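Local coordinates for protein decaprenyl diphosphate synthase (Rhodobacter capsulatus, PDB 3MZV) that probably extends farnesyl diphosphate with isopentenyl diphosphate units, with magnesium as cofactor, into the long all-trans polyprenyl diphosphate used for quinone side chains, at residues A24-I29 with V76-A80; E43-H47 with P106-W112; A80-I85 with S128-M132; A162-A166 with W264-E269; T236-R241 with D277-M282. The contacts are given in a common frame with arbitrary orientation. Where two conformers were deposited one is given. Residue numbers count along the deposited sequence, not the author numbering.

Five contacts sample both halves of a largely helical chain. Contacts 1 and 3 lie side by side, their centres about 8 Å apart; both use helix 74-96 and share Ala80, which meets helix 19-32 in the former and helix 114-133 in the latter. Contact 3 is fully buried, contact 1 only partly. Contact 2, about 20 Å from contact 3 between centres, joins helix 40-49 to a short helix near the surface and adds a hydrogen bond to its apolar and aromatic packing. Contacts 4 and 5 lie across the chain's centre from contacts 1 and 3, and an Arg266-Asp277 salt bridge joins them; contact 5 is buried and largely apolar, whereas contact 4 is more exposed and water-bridged.

Contact 1 (A24-I29 with V76-A80); sequences AVNALI and VHLAA
Both segments are regular alpha-helix, 24-29 within helix 19-32 and 76-80 within helix 74-96. Their short axes approach to 8.7 Å and cross at -63°, and the closest backbone point is Val25 against Val76, with CA atoms 5.4 Å apart. Ala24 starts the interface: its CB points at the partner helix and lies 3.8 Å from Val76 CG1, a methyl that also reaches the backbone, 3.5 Å from Ala24 C. Val25, chi1 in t, splits its methyls, CG2 going to Val76 CG1 and to Ala79 CB, both at 3.7 Å, while CG1 comes within 4.0 Å of Ala80 N. One turn on, Leu28 (chi1 t, chi2 p) reaches across: its CD2 sits 3.6 Å from His77 CA and makes a CH-pi contact over the imidazole face, 4.0 Å from the ring centroid and 15° off the normal. Ile29 closes the patch, CG1 4.0 Å from Ala80 CB. Leu131 of helix 114-133 packs on Leu28, His77 and Ala80, Leu62 of helix 56-67 on Val25 and Ala79. This mainly aliphatic crossing, with one CH-pi contact to His77, packs helix 19-32 obliquely against a long helix of the all-alpha isoprenoid synthase fold.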
# COMPACT_ATOMS: atom_id res chain seq x y z
N ALA B 24 2.27 23.85 8.16
CA ALA B 24 1.09 23.51 7.40
C ALA B 24 1.14 22.04 6.96
O ALA B 24 0.11 21.37 6.88
CB ALA B 24 0.95 24.48 6.19
N VAL B 25 2.32 21.51 6.67
CA VAL B 25 2.47 20.09 6.34
C VAL B 25 2.06 19.22 7.54
O VAL B 25 1.17 18.36 7.42
CB VAL B 25 3.90 19.78 5.84
CG1 VAL B 25 4.17 18.30 5.77
CG2 VAL B 25 4.08 20.42 4.44
N ASN B 26 2.71 19.48 8.68
CA ASN B 26 2.41 18.83 9.95
C ASN B 26 0.88 18.79 10.20
O ASN B 26 0.30 17.72 10.49
CB ASN B 26 3.19 19.53 11.11
CG ASN B 26 4.69 19.26 11.09
OD1 ASN B 26 5.14 18.29 10.51
ND2 ASN B 26 5.48 20.10 11.79
N ALA B 27 0.21 19.93 10.00
CA ALA B 27 -1.24 20.04 10.16
C ALA B 27 -2.11 19.13 9.26
O ALA B 27 -3.11 18.52 9.71
CB ALA B 27 -1.66 21.49 10.01
N LEU B 28 -1.77 19.07 7.98
CA LEU B 28 -2.49 18.28 7.02
C LEU B 28 -2.30 16.80 7.31
O LEU B 28 -3.24 16.01 7.13
CB LEU B 28 -1.97 18.64 5.61
CG LEU B 28 -2.85 18.41 4.39
CD1 LEU B 28 -4.30 18.92 4.50
CD2 LEU B 28 -2.07 19.09 3.21
N ILE B 29 -1.10 16.42 7.73
CA ILE B 29 -0.75 15.05 8.14
C ILE B 29 -1.63 14.57 9.31
O ILE B 29 -2.24 13.49 9.27
CB ILE B 29 0.76 14.94 8.50
CG1 ILE B 29 1.61 14.98 7.22
CG2 ILE B 29 1.09 13.61 9.27
CD1 ILE B 29 3.09 14.68 7.43
N VAL B 76 2.17 22.22 -0.10
CA VAL B 76 1.91 21.61 1.22
C VAL B 76 1.29 20.21 1.11
O VAL B 76 1.81 19.21 1.67
CB VAL B 76 1.08 22.56 2.11
CG1 VAL B 76 0.79 21.86 3.45
CG2 VAL B 76 1.91 23.88 2.37
N HIS B 77 0.25 20.11 0.30
CA HIS B 77 -0.39 18.83 0.01
C HIS B 77 0.62 17.82 -0.54
O HIS B 77 0.66 16.67 -0.11
CB HIS B 77 -1.54 18.97 -0.99
CG HIS B 77 -2.62 19.91 -0.56
ND1 HIS B 77 -2.38 21.25 -0.32
CD2 HIS B 77 -3.95 19.72 -0.37
CE1 HIS B 77 -3.52 21.84 0.03
NE2 HIS B 77 -4.47 20.92 0.03
N LEU B 78 1.46 18.25 -1.48
CA LEU B 78 2.42 17.35 -2.08
C LEU B 78 3.49 16.88 -1.08
O LEU B 78 3.85 15.69 -1.06
CB LEU B 78 3.11 18.05 -3.27
CG LEU B 78 2.15 18.32 -4.46
CD1 LEU B 78 2.82 19.06 -5.63
CD2 LEU B 78 1.60 17.03 -4.94
N ALA B 79 3.99 17.82 -0.29
CA ALA B 79 4.97 17.50 0.79
C ALA B 79 4.38 16.51 1.82
O ALA B 79 5.07 15.54 2.19
CB ALA B 79 5.50 18.73 1.45
N ALA B 80 3.12 16.71 2.21
CA ALA B 80 2.44 15.77 3.10
C ALA B 80 2.32 14.35 2.46
O ALA B 80 2.57 13.34 3.08
CB ALA B 80 1.12 16.29 3.50

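Contact 2 (E43-H47 with P106-W112)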
# COMPACT_ATOMS: atom_id res chain seq x y z
N GLU B 43 -2.91 6.38 16.30
CA GLU B 43 -2.00 5.91 17.37
C GLU B 43 -0.73 5.33 16.75
O GLU B 43 0.36 5.74 17.12
CB GLU B 43 -2.63 4.85 18.28
CG GLU B 43 -3.37 5.42 19.48
CD GLU B 43 -4.50 4.52 19.96
OE1 GLU B 43 -4.24 3.31 20.16
OE2 GLU B 43 -5.65 5.03 20.10
N VAL B 44 -0.89 4.39 15.83
CA VAL B 44 0.28 3.80 15.14
C VAL B 44 1.08 4.84 14.31
O VAL B 44 2.32 4.84 14.33
CB VAL B 44 -0.14 2.63 14.21
CG1 VAL B 44 1.06 2.14 13.38
CG2 VAL B 44 -0.77 1.47 15.03
N THR B 45 0.37 5.70 13.59
CA THR B 45 1.02 6.75 12.78
C THR B 45 1.78 7.76 13.64
O THR B 45 2.93 8.12 13.33
CB THR B 45 0.01 7.53 11.90
OG1 THR B 45 -0.91 6.62 11.27
CG2 THR B 45 0.77 8.35 10.84
N ALA B 46 1.11 8.23 14.70
CA ALA B 46 1.73 9.08 15.71
C ALA B 46 3.07 8.48 16.09
O ALA B 46 4.09 9.14 16.00
CB ALA B 46 0.83 9.20 16.97
N HIS B 47 3.03 7.20 16.46
CA HIS B 47 4.19 6.49 17.02
C HIS B 47 5.40 6.41 16.08
O HIS B 47 6.53 6.29 16.54
CB HIS B 47 3.75 5.08 17.50
CG HIS B 47 4.86 4.24 18.04
ND1 HIS B 47 5.23 4.24 19.38
CD2 HIS B 47 5.70 3.36 17.43
CE1 HIS B 47 6.24 3.42 19.56
NE2 HIS B 47 6.55 2.87 18.39
N PRO B 106 10.66 0.64 20.00
CA PRO B 106 10.02 -0.55 19.42
C PRO B 106 9.17 -0.23 18.17
O PRO B 106 8.53 0.84 18.08
CB PRO B 106 9.14 -1.09 20.56
CG PRO B 106 8.92 0.09 21.47
CD PRO B 106 10.17 0.92 21.37
N THR B 107 9.18 -1.16 17.22
CA THR B 107 8.49 -0.99 15.94
C THR B 107 7.01 -1.15 16.13
O THR B 107 6.57 -1.77 17.11
CB THR B 107 8.94 -2.05 14.91
OG1 THR B 107 8.68 -3.36 15.43
CG2 THR B 107 10.42 -1.89 14.59
N ALA B 108 6.24 -0.62 15.17
CA ALA B 108 4.79 -0.73 15.21
C ALA B 108 4.38 -2.19 15.22
O ALA B 108 3.50 -2.58 15.98
CB ALA B 108 4.15 0.01 14.03
N ASN B 109 5.02 -3.00 14.37
CA ASN B 109 4.67 -4.44 14.26
C ASN B 109 4.97 -5.27 15.51
O ASN B 109 4.24 -6.21 15.81
CB ASN B 109 5.32 -5.11 13.02
CG ASN B 109 6.78 -4.80 12.89
OD1 ASN B 109 7.16 -3.68 12.53
ND2 ASN B 109 7.64 -5.80 13.16
N LEU B 110 6.04 -4.91 16.22
CA LEU B 110 6.36 -5.48 17.54
C LEU B 110 5.33 -5.03 18.59
O LEU B 110 4.65 -5.85 19.23
CB LEU B 110 7.77 -5.07 17.97
N LEU B 111 5.20 -3.72 18.74
CA LEU B 111 4.26 -3.12 19.69
C LEU B 111 2.81 -3.60 19.48
O LEU B 111 2.07 -3.82 20.45
CB LEU B 111 4.34 -1.58 19.59
CG LEU B 111 4.65 -0.73 20.83
CD1 LEU B 111 5.66 -1.38 21.78
CD2 LEU B 111 5.17 0.61 20.36
N TRP B 112 2.41 -3.77 18.22
CA TRP B 112 1.06 -4.26 17.89
C TRP B 112 1.14 -5.64 17.22
O TRP B 112 1.28 -6.65 17.91
CB TRP B 112 0.32 -3.23 17.01
CG TRP B 112 -0.07 -1.98 17.72
CD1 TRP B 112 -1.20 -1.78 18.46
CD2 TRP B 112 0.66 -0.74 17.75
NE1 TRP B 112 -1.22 -0.49 18.95
CE2 TRP B 112 -0.09 0.16 18.54
CE3 TRP B 112 1.87 -0.32 17.20
CZ2 TRP B 112 0.33 1.48 18.78
CZ3 TRP B 112 2.30 0.99 17.44
CH2 TRP B 112 1.53 1.87 18.23
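Segment 43-47 is a piece of helix 40-49, whereas 106-112 leaves a short strand at Pro106, turns into one short helix over 108-111 and drops out of helical angles at Trp112. The backbones come nearest at Val44 and Ala108, CA to CA 6.4 Å. Thr107 is the N-cap of the short helix, its OG1 accepting from Leu110 N at 3.2 Å, and the same hydroxyl is hydrogen-bonded to Ser99 O. Two helical turns face each other beside helix 74-96, which supplies Leu91 beneath Val44 and Ala108. Segment 106-112 follows the first DDxxD aspartate-rich motif that marks this synthase family, at the end of helix 74-96, and Thr107 packs on Asp94 of that motif. Val44 CG1 meets Ala108 CB at 3.8 Å, and its CG2 lies squarely over the six-membered ring of Trp112, 3.6 Å from the centroid and 4° off the normal, a CH-pi contact. The indole also turns its edge to the face of the His47 ring in a T-shaped pair, centroids 5.6 Å apart and planes at 86°. At the rim of its own imidazole, His47 NE2 donates to Pro106 O at 2.9 Å, nearly linear at 173°.

Contact 3 (A80-I85 with S128-M132)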
# COMPACT_ATOMS: atom_id res chain seq x y z
N ALA B 80 3.12 16.71 2.21
CA ALA B 80 2.44 15.77 3.10
C ALA B 80 2.32 14.35 2.46
O ALA B 80 2.57 13.34 3.08
CB ALA B 80 1.12 16.29 3.50
N THR B 81 1.99 14.32 1.18
CA THR B 81 1.87 13.06 0.47
C THR B 81 3.20 12.32 0.39
O THR B 81 3.27 11.12 0.67
CB THR B 81 1.27 13.26 -1.00
OG1 THR B 81 -0.03 13.87 -0.92
CG2 THR B 81 1.19 11.93 -1.72
N VAL B 82 4.26 13.03 0.08
CA VAL B 82 5.62 12.47 0.09
C VAL B 82 5.95 11.87 1.48
O VAL B 82 6.46 10.78 1.58
CB VAL B 82 6.63 13.55 -0.31
CG1 VAL B 82 8.05 13.14 0.03
CG2 VAL B 82 6.51 13.83 -1.81
N GLU B 83 5.60 12.57 2.53
CA GLU B 83 5.87 12.05 3.84
C GLU B 83 5.00 10.85 4.19
O GLU B 83 5.50 9.91 4.81
CB GLU B 83 5.67 13.12 4.88
CG GLU B 83 6.21 12.68 6.23
CD GLU B 83 7.71 12.78 6.36
OE1 GLU B 83 8.47 12.42 5.42
OE2 GLU B 83 8.14 13.19 7.47
N PHE B 84 3.71 10.90 3.82
CA PHE B 84 2.82 9.73 4.00
C PHE B 84 3.39 8.50 3.28
O PHE B 84 3.40 7.39 3.83
CB PHE B 84 1.41 10.02 3.48
CG PHE B 84 0.51 10.75 4.47
CD1 PHE B 84 0.36 10.32 5.76
CD2 PHE B 84 -0.25 11.83 4.04
CE1 PHE B 84 -0.53 10.96 6.63
CE2 PHE B 84 -1.15 12.45 4.87
CZ PHE B 84 -1.27 12.02 6.19
N ILE B 85 3.85 8.67 2.05
CA ILE B 85 4.41 7.57 1.29
C ILE B 85 5.66 7.02 1.99
O ILE B 85 5.82 5.80 2.14
CB ILE B 85 4.72 7.98 -0.18
CG1 ILE B 85 3.41 8.23 -0.94
CG2 ILE B 85 5.52 6.91 -0.87
CD1 ILE B 85 3.61 8.99 -2.25
N SER B 128 -3.18 9.50 1.36
CA SER B 128 -2.29 10.41 0.68
C SER B 128 -2.70 10.62 -0.76
O SER B 128 -2.59 11.75 -1.26
CB SER B 128 -0.84 9.97 0.81
OG SER B 128 -0.43 8.99 -0.13
N PHE B 129 -3.14 9.57 -1.45
CA PHE B 129 -3.66 9.77 -2.80
C PHE B 129 -4.99 10.51 -2.83
O PHE B 129 -5.21 11.30 -3.71
CB PHE B 129 -3.61 8.49 -3.62
CG PHE B 129 -2.26 8.28 -4.16
CD1 PHE B 129 -1.28 7.78 -3.35
CD2 PHE B 129 -1.92 8.76 -5.45
CE1 PHE B 129 0.00 7.64 -3.80
CE2 PHE B 129 -0.65 8.61 -5.90
CZ PHE B 129 0.32 8.06 -5.06
N GLN B 130 -5.85 10.27 -1.85
CA GLN B 130 -7.08 11.00 -1.75
C GLN B 130 -6.77 12.48 -1.64
O GLN B 130 -7.37 13.30 -2.37
CB GLN B 130 -7.89 10.52 -0.56
CG GLN B 130 -9.27 11.09 -0.48
CD GLN B 130 -9.98 10.69 0.79
OE1 GLN B 130 -9.34 10.38 1.82
NE2 GLN B 130 -11.30 10.72 0.75
N LEU B 131 -5.83 12.81 -0.75
CA LEU B 131 -5.38 14.17 -0.55
C LEU B 131 -4.88 14.83 -1.85
O LEU B 131 -5.25 15.98 -2.14
CB LEU B 131 -4.28 14.17 0.50
CG LEU B 131 -3.56 15.49 0.80
CD1 LEU B 131 -4.54 16.56 1.21
CD2 LEU B 131 -2.53 15.28 1.86
N MET B 132 -4.10 14.07 -2.64
CA MET B 132 -3.54 14.61 -3.88
C MET B 132 -4.58 15.08 -4.88
O MET B 132 -4.30 16.00 -5.64
CB MET B 132 -2.63 13.59 -4.53
CG MET B 132 -1.34 13.47 -3.83
SD MET B 132 -0.56 15.05 -3.70
CE MET B 132 -0.48 15.36 -5.46
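Thr81, Ser128 and Leu131 carry most of this antiparallel helix pairing in the all-alpha isoprenoid synthase core, where segments 80-85 and 128-132 of helices 74-96 and 114-133 run at 166°, axes 9.3 Å apart. Thr81 and Ser128 face one another, and because both are small their CA atoms come to 4.9 Å. Thr81 OG1 lies 3.3 Å from Ser128 O and approaches Met132 SD to 3.1 Å, but its hydrogen bond goes back to His77 O within its own helix; Ser128 OG likewise bonds to Phe125 O. The hydroxyls are thus satisfied locally, and the helices meet largely through carbon: Ser128 CB touches Phe84 CB at 3.5 Å, and Leu131 CD2 lies 4.1 Å from Ala80 CB. Helix 19-32 borders this side through Ile29 on Ala80 and Arg32 on Leu131. On the other flank Phe129 meets Phe129 of the second subunit, so the pairing reaches the dimer interface. Within the subunit, Ile85 CD1 lies 4.2 Å from Phe129 CE1.

Contact 4 (A162-A166 with W264-E269)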
# COMPACT_ATOMS: atom_id res chain seq x y z
N ALA B 162 19.99 -10.04 -2.57
CA ALA B 162 20.68 -10.36 -1.31
C ALA B 162 21.07 -11.83 -1.38
O ALA B 162 20.41 -12.63 -2.09
CB ALA B 162 19.77 -10.10 -0.11
N GLN B 163 22.12 -12.19 -0.65
CA GLN B 163 22.60 -13.57 -0.62
C GLN B 163 23.16 -13.99 -1.93
O GLN B 163 23.47 -15.14 -2.09
CB GLN B 163 21.49 -14.58 -0.24
CG GLN B 163 20.79 -14.23 1.06
CD GLN B 163 19.66 -15.19 1.45
OE1 GLN B 163 19.47 -16.25 0.85
NE2 GLN B 163 18.95 -14.84 2.49
N ASN B 164 23.36 -13.06 -2.86
CA ASN B 164 23.67 -13.39 -4.24
C ASN B 164 24.91 -12.65 -4.76
O ASN B 164 24.84 -11.47 -5.07
CB ASN B 164 22.44 -13.06 -5.09
CG ASN B 164 22.61 -13.42 -6.56
OD1 ASN B 164 23.69 -13.74 -7.02
ND2 ASN B 164 21.49 -13.31 -7.32
N LEU B 165 26.03 -13.37 -4.87
CA LEU B 165 27.32 -12.80 -5.18
C LEU B 165 27.48 -12.32 -6.63
O LEU B 165 28.48 -11.67 -6.97
CB LEU B 165 28.46 -13.80 -4.83
CG LEU B 165 28.63 -14.26 -3.38
CD1 LEU B 165 29.85 -15.21 -3.23
CD2 LEU B 165 28.73 -13.08 -2.40
N ALA B 166 26.52 -12.67 -7.49
CA ALA B 166 26.46 -12.17 -8.85
C ALA B 166 25.97 -10.72 -8.94
O ALA B 166 26.14 -10.08 -9.99
CB ALA B 166 25.53 -13.10 -9.74
N TRP B 264 33.47 -15.02 1.31
CA TRP B 264 32.23 -14.32 0.93
C TRP B 264 31.08 -15.30 0.68
O TRP B 264 29.93 -15.03 1.06
CB TRP B 264 32.43 -13.41 -0.29
CG TRP B 264 33.33 -12.27 0.00
CD1 TRP B 264 34.53 -12.06 -0.55
CD2 TRP B 264 33.11 -11.18 0.92
NE1 TRP B 264 35.11 -10.94 -0.03
CE2 TRP B 264 34.25 -10.36 0.86
CE3 TRP B 264 32.05 -10.82 1.78
CZ2 TRP B 264 34.38 -9.21 1.62
CZ3 TRP B 264 32.16 -9.68 2.52
CH2 TRP B 264 33.34 -8.88 2.47
N LYS B 265 31.38 -16.43 0.07
CA LYS B 265 30.38 -17.46 -0.17
C LYS B 265 29.77 -17.97 1.15
O LYS B 265 28.52 -18.09 1.29
CB LYS B 265 31.03 -18.61 -0.93
CG LYS B 265 30.15 -19.35 -1.88
CD LYS B 265 30.97 -20.35 -2.78
CE LYS B 265 31.95 -19.61 -3.77
NZ LYS B 265 31.42 -19.52 -5.20
N ARG B 266 30.66 -18.24 2.11
CA ARG B 266 30.29 -18.69 3.43
C ARG B 266 29.36 -17.72 4.13
O ARG B 266 28.25 -18.09 4.50
CB ARG B 266 31.54 -18.95 4.32
CG ARG B 266 31.22 -19.39 5.73
CD ARG B 266 32.42 -19.94 6.45
NE ARG B 266 33.38 -18.89 6.80
CZ ARG B 266 33.23 -18.05 7.82
NH1 ARG B 266 34.18 -17.16 8.08
NH2 ARG B 266 32.14 -18.10 8.61
N VAL B 267 29.79 -16.48 4.26
CA VAL B 267 29.09 -15.53 5.09
C VAL B 267 27.91 -14.84 4.39
O VAL B 267 26.97 -14.42 5.06
CB VAL B 267 30.05 -14.42 5.74
CG1 VAL B 267 31.16 -15.02 6.61
CG2 VAL B 267 30.63 -13.51 4.70
N ILE B 268 27.94 -14.72 3.06
CA ILE B 268 26.88 -14.04 2.28
C ILE B 268 25.90 -15.04 1.64
O ILE B 268 24.69 -14.98 1.91
CB ILE B 268 27.46 -13.11 1.18
CG1 ILE B 268 28.20 -11.91 1.78
CG2 ILE B 268 26.34 -12.58 0.25
CD1 ILE B 268 27.45 -11.14 2.86
N GLU B 269 26.42 -15.95 0.81
CA GLU B 269 25.58 -16.96 0.13
C GLU B 269 24.99 -17.99 1.08
O GLU B 269 23.76 -18.18 1.10
CB GLU B 269 26.40 -17.74 -0.86
CG GLU B 269 26.35 -17.28 -2.27
CD GLU B 269 26.71 -18.43 -3.21
OE1 GLU B 269 26.31 -19.57 -2.93
OE2 GLU B 269 27.42 -18.20 -4.21
O HOH W 1 22.15 -17.94 -1.32
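Trp264 opens the helical side of this contact, but its indole swings off, and only its near end takes part, with CB 4.3 Å from Leu165 CD2. Lys265 offers mainly backbone: Leu165 CD1 lies 3.8 Å from Lys265 N. Leu165, the most heavily covered residue here, points its side chain, in the common m,t rotamer, into the helix surface between Trp264, Lys265, Ile268 and Glu269. At Ile268 the partner is hydrophobic again, its CG2 3.6 Å from Leu165 CD2, while its carbonyl O receives a CA-H...O contact from Gln163 CA at 3.6 Å. A wider pi-type turn spans 265-269, and Glu269 reaches the loop at its backbone: Glu269 CA points at Gln163 O, also 3.6 Å away, and Glu269 CG covers Leu165 CG at 3.9 Å. One water donates to both Gln163 O, at 3.2 Å, and Glu269 O, at 2.9 Å, bridging the two carbonyls. On the loop side Gln163 has positive phi (67°), and Asn164 OD1 accepts from Ala166 N at 3.1 Å, an Asx turn that helps shape the bend carrying Leu165. The loop links helices 138-161 and 169-194, so the contact ties that connection to helix 258-270; Arg243 bonds to both Gln163 and Ile268, Val253 of helix 247-254 backs Leu165, and the indole of Trp264 inserts between helices 247-254 and 277-287.

Contact 5 (T236-R241 with D277-M282)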
# COMPACT_ATOMS: atom_id res chain seq x y z
N THR B 236 26.61 -0.52 13.31
CA THR B 236 27.24 -1.29 12.24
C THR B 236 26.81 -2.75 12.23
O THR B 236 26.48 -3.31 13.29
CB THR B 236 28.77 -1.27 12.33
OG1 THR B 236 29.20 -1.95 13.52
CG2 THR B 236 29.29 0.17 12.28
N GLY B 237 26.80 -3.34 11.04
CA GLY B 237 26.63 -4.78 10.92
C GLY B 237 25.29 -5.30 10.47
O GLY B 237 25.19 -6.49 10.20
N ASP B 238 24.26 -4.45 10.37
CA ASP B 238 22.93 -4.94 9.98
C ASP B 238 22.90 -5.45 8.55
O ASP B 238 22.28 -6.47 8.26
CB ASP B 238 21.85 -3.84 10.10
CG ASP B 238 21.51 -3.47 11.55
OD1 ASP B 238 21.88 -4.22 12.50
OD2 ASP B 238 20.85 -2.42 11.73
N ASP B 239 23.51 -4.73 7.62
CA ASP B 239 23.44 -5.15 6.23
C ASP B 239 24.18 -6.49 6.06
O ASP B 239 23.74 -7.36 5.28
CB ASP B 239 24.07 -4.10 5.31
CG ASP B 239 23.24 -2.83 5.21
OD1 ASP B 239 22.06 -2.85 5.64
OD2 ASP B 239 23.77 -1.82 4.73
N PHE B 240 25.28 -6.63 6.80
CA PHE B 240 26.10 -7.85 6.76
C PHE B 240 25.26 -9.04 7.27
O PHE B 240 25.10 -10.03 6.58
CB PHE B 240 27.35 -7.68 7.60
CG PHE B 240 28.30 -8.86 7.52
CD1 PHE B 240 28.99 -9.15 6.36
CD2 PHE B 240 28.53 -9.64 8.63
CE1 PHE B 240 29.87 -10.25 6.30
CE2 PHE B 240 29.40 -10.72 8.60
CZ PHE B 240 30.06 -11.03 7.43
N ARG B 241 24.68 -8.90 8.45
CA ARG B 241 23.71 -9.92 8.98
C ARG B 241 22.59 -10.28 8.01
O ARG B 241 22.24 -11.46 7.87
CB ARG B 241 23.14 -9.46 10.32
CG ARG B 241 24.24 -9.42 11.39
CD ARG B 241 23.79 -8.88 12.79
NE ARG B 241 24.99 -8.41 13.50
CZ ARG B 241 25.31 -7.13 13.76
NH1 ARG B 241 24.48 -6.13 13.46
NH2 ARG B 241 26.47 -6.87 14.36
N ASP B 277 33.33 -12.52 12.09
CA ASP B 277 33.16 -12.47 10.64
C ASP B 277 32.88 -11.06 10.08
O ASP B 277 33.40 -10.68 9.02
CB ASP B 277 32.10 -13.46 10.17
CG ASP B 277 32.64 -14.86 10.06
OD1 ASP B 277 33.88 -15.06 10.00
OD2 ASP B 277 31.81 -15.78 9.94
N LEU B 278 32.09 -10.24 10.78
CA LEU B 278 31.98 -8.84 10.37
C LEU B 278 33.35 -8.14 10.29
O LEU B 278 33.64 -7.42 9.32
CB LEU B 278 31.02 -8.04 11.28
CG LEU B 278 30.93 -6.53 11.04
CD1 LEU B 278 30.46 -6.19 9.61
CD2 LEU B 278 29.95 -5.90 12.07
N GLU B 279 34.16 -8.33 11.31
CA GLU B 279 35.49 -7.70 11.34
C GLU B 279 36.38 -8.25 10.24
O GLU B 279 37.12 -7.50 9.62
CB GLU B 279 36.14 -7.81 12.70
CG GLU B 279 35.29 -7.10 13.80
CD GLU B 279 34.17 -7.97 14.44
OE1 GLU B 279 33.60 -8.90 13.82
OE2 GLU B 279 33.85 -7.69 15.63
N HIS B 280 36.26 -9.55 9.97
CA HIS B 280 36.99 -10.15 8.85
C HIS B 280 36.55 -9.52 7.56
O HIS B 280 37.37 -9.25 6.70
CB HIS B 280 36.79 -11.66 8.77
CG HIS B 280 37.44 -12.42 9.89
ND1 HIS B 280 38.78 -12.28 10.20
CD2 HIS B 280 36.95 -13.35 10.74
CE1 HIS B 280 39.08 -13.07 11.22
NE2 HIS B 280 37.99 -13.74 11.56
N ALA B 281 35.25 -9.27 7.40
CA ALA B 281 34.74 -8.70 6.15
C ALA B 281 35.30 -7.28 5.99
O ALA B 281 35.74 -6.89 4.90
CB ALA B 281 33.20 -8.68 6.14
N MET B 282 35.25 -6.52 7.08
CA MET B 282 35.79 -5.16 7.09
C MET B 282 37.30 -5.16 6.73
O MET B 282 37.75 -4.29 6.01
CB MET B 282 35.58 -4.50 8.49
CG MET B 282 34.12 -4.04 8.73
SD MET B 282 33.71 -3.76 10.52
CE MET B 282 32.04 -3.33 10.28
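Phe240 drives its ring over the first turn of helix 277-287, with CE2 3.5 Å from Leu278 N, CZ 3.7 Å from Asp277 O and CE1 3.7 Å from Ala281 CB. Its chi1 in t carries the phenyl across to the partner, and Val267 of helix 258-270 packs on the same ring. Leu278 fills the space beside it: Leu278 CB lies 4.0 Å from Phe240 CD2, while Leu278 CD2 presses on Gly237 CA at 3.7 Å. Gly237, the N-cap of helix 238-241, adopts phi 104°, and a CB there would crowd Leu278 as well as strike the preceding carbonyl and Arg241. Thr236 CB and Met282 CE meet at 4.4 Å. Segment 236-241 contains a Gly-Asp-Asp sequence just downstream of the second DDxxD motif, which includes Asp221 and Asp224; Asp224 OD2 accepts from Asp239 N. Arg241 NH1 pairs with Asp238 OD1 at 3.4 Å within its segment, and the Asp277-Arg266 salt bridge links helices 277-287 and 258-270. Between the segments the fit is mostly hydrophobic, consistent with a close approach that depends on shape, Gly237 letting Leu278 CD2 come up to its CA.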